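Secretory pathway GDP dissociation inhibitor (PDB 2BCG) keeps the Rab GTPase Sec4 GDP-bound by inhibiting GDP dissociation, and extracts GDP-bound Ypt7 from vacuolar membranes. Local coordinates at residues Y236-L241 with A353-S358. Residues are numbered along the deposited sequence; the frame is centred on the assembly and turned at random.
Sequences YPMYGL and AHNVCS
With CG anti to the backbone N (chi1 -175°), Tyr236 carries its ring toward His354. In the His354 conformer modelled here the two rings make a T-shaped pair: the CD2 edge of Tyr236 points at the imidazole face, centroids 5.1 Å apart and planes at 90°. Farther out on the same edge, Tyr236 CE2 is 4.0 Å from Val356 CG1, while the Tyr236 hydroxyl is hydrogen-bonded to Asp85. Met238, bent at chi2 and chi3, brings CE to 3.3 Å from Asn355 OD1. Asn355 lies over one face of the Tyr239 ring, CB 3.9 Å from the ring centroid in a CH-pi contact and OD1 above the rim near CZ. Tyr239 sits in a type II turn, Pro237 to Gly240, closed by Gly240 N to Pro237 O; the turn belongs to the Ypt1-interacting region and meets the loop between strands 345-351 and 362-369. Tyr239 N donates to His354 O at 2.8 Å, nearly straight at 161°. An alanine at Tyr239 would probably leave Asn355 CB and OD1 without the ring face they rest on. That single main-chain bond is the directional link between turn and loop, and the aromatic and CH-pi contacts packed around it are largely dispersive.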
loop_
_atom_site.group_PDB
_atom_site.type_symbol
_atom_site.label_atom_id
_atom_site.label_comp_id
_atom_site.label_asym_id
_atom_site.label_seq_id
_atom_site.Cartn_x
_atom_site.Cartn_y
_atom_site.Cartn_z
ATOM N N TYR A 236 -9.640 2.903 -1.105
ATOM C CA TYR A 236 -8.370 3.330 -1.704
ATOM C C TYR A 236 -7.491 3.917 -0.581
ATOM O O TYR A 236 -7.990 4.651 0.255
ATOM C CB TYR A 236 -8.605 4.366 -2.812
ATOM C CG TYR A 236 -7.331 4.762 -3.542
ATOM C CD1 TYR A 236 -6.830 3.982 -4.584
ATOM C CD2 TYR A 236 -6.602 5.902 -3.149
ATOM C CE1 TYR A 236 -5.631 4.309 -5.212
ATOM C CE2 TYR A 236 -5.415 6.235 -3.788
ATOM C CZ TYR A 236 -4.930 5.436 -4.800
ATOM O OH TYR A 236 -3.753 5.821 -5.402
ATOM N N PRO A 237 -6.200 3.571 -0.551
ATOM C CA PRO A 237 -5.325 4.097 0.516
ATOM C C PRO A 237 -4.934 5.563 0.356
ATOM O O PRO A 237 -4.533 6.010 -0.735
ATOM C CB PRO A 237 -4.052 3.248 0.395
ATOM C CG PRO A 237 -4.018 2.832 -1.040
ATOM C CD PRO A 237 -5.468 2.691 -1.481
ATOM N N MET A 238 -4.970 6.290 1.471
ATOM C CA MET A 238 -4.401 7.630 1.523
ATOM C C MET A 238 -2.901 7.534 1.211
ATOM O O MET A 238 -2.179 6.635 1.725
ATOM C CB MET A 238 -4.598 8.228 2.929
ATOM C CG MET A 238 -6.040 8.425 3.345
ATOM S SD MET A 238 -6.933 9.534 2.234
ATOM C CE MET A 238 -6.042 11.060 2.595
ATOM N N TYR A 239 -2.459 8.467 0.371
ATOM C CA TYR A 239 -1.088 8.563 -0.155
ATOM C C TYR A 239 -0.718 7.520 -1.217
ATOM O O TYR A 239 0.431 7.474 -1.663
ATOM C CB TYR A 239 -0.022 8.565 0.948
ATOM C CG TYR A 239 -0.131 9.666 1.947
ATOM C CD1 TYR A 239 0.257 10.987 1.654
ATOM C CD2 TYR A 239 -0.634 9.395 3.201
ATOM C CE1 TYR A 239 0.174 11.994 2.640
ATOM C CE2 TYR A 239 -0.705 10.361 4.177
ATOM C CZ TYR A 239 -0.329 11.650 3.888
ATOM O OH TYR A 239 -0.435 12.579 4.870
ATOM N N GLY A 240 -1.709 6.780 -1.681
ATOM C CA GLY A 240 -1.507 5.945 -2.843
ATOM C C GLY A 240 -1.173 4.496 -2.520
ATOM O O GLY A 240 -0.897 4.115 -1.360
ATOM N N LEU A 241 -1.224 3.677 -3.573
ATOM C CA LEU A 241 -1.027 2.242 -3.399
ATOM C C LEU A 241 0.354 1.890 -2.830
ATOM O O LEU A 241 0.509 0.826 -2.228
ATOM C CB LEU A 241 -1.271 1.521 -4.732
ATOM C CG LEU A 241 -2.720 1.593 -5.250
ATOM C CD1 LEU A 241 -2.798 0.941 -6.624
ATOM C CD2 LEU A 241 -3.659 0.912 -4.266
ATOM N N ALA A 353 -8.086 14.408 -2.493
ATOM C CA ALA A 353 -8.770 13.832 -1.322
ATOM C C ALA A 353 -8.051 12.608 -0.761
ATOM O O ALA A 353 -8.267 12.212 0.387
ATOM C CB ALA A 353 -10.215 13.462 -1.670
ATOM N N HIS A 354 -7.227 11.987 -1.606
ATOM C CA HIS A 354 -6.488 10.782 -1.239
ATOM C C HIS A 354 -4.988 11.093 -1.139
ATOM O O HIS A 354 -4.196 10.156 -1.008
ATOM C CB HIS A 354 -6.850 9.559 -2.166
ATOM C CG HIS A 354 -8.184 8.873 -1.879
ATOM N ND1 HIS A 354 -9.346 9.174 -2.561
ATOM C CD2 HIS A 354 -8.505 7.836 -1.059
ATOM C CE1 HIS A 354 -10.327 8.386 -2.154
ATOM N NE2 HIS A 354 -9.841 7.554 -1.246
ATOM N N ASN A 355 -4.598 12.375 -1.138
ATOM C CA ASN A 355 -3.181 12.783 -0.970
ATOM C C ASN A 355 -2.249 12.216 -2.040
ATOM O O ASN A 355 -1.114 11.811 -1.752
ATOM C CB ASN A 355 -2.661 12.455 0.449
ATOM C CG ASN A 355 -3.394 13.236 1.545
ATOM O OD1 ASN A 355 -3.289 12.904 2.746
ATOM N ND2 ASN A 355 -4.119 14.267 1.153
ATOM N N VAL A 356 -2.748 12.142 -3.273
ATOM C CA VAL A 356 -1.940 11.612 -4.359
ATOM C C VAL A 356 -1.520 12.655 -5.375
ATOM O O VAL A 356 -0.712 12.365 -6.220
ATOM C CB VAL A 356 -2.654 10.444 -5.073
ATOM C CG1 VAL A 356 -2.736 9.240 -4.118
ATOM C CG2 VAL A 356 -4.044 10.887 -5.566
ATOM N N CYS A 357 -2.071 13.864 -5.283
ATOM C CA CYS A 357 -1.693 14.963 -6.172
ATOM C C CYS A 357 -1.930 16.272 -5.436
ATOM O O CYS A 357 -2.630 16.302 -4.425
ATOM C CB CYS A 357 -2.454 14.903 -7.516
ATOM S SG CYS A 357 -4.238 14.902 -7.353
ATOM N N SER A 358 -1.383 17.342 -5.977
ATOM C CA SER A 358 -1.553 18.653 -5.382
ATOM C C SER A 358 -2.992 19.146 -5.570
ATOM O O SER A 358 -3.764 18.664 -6.438
ATOM C CB SER A 358 -0.536 19.646 -5.978
ATOM O OG SER A 358 -0.808 19.825 -7.354
#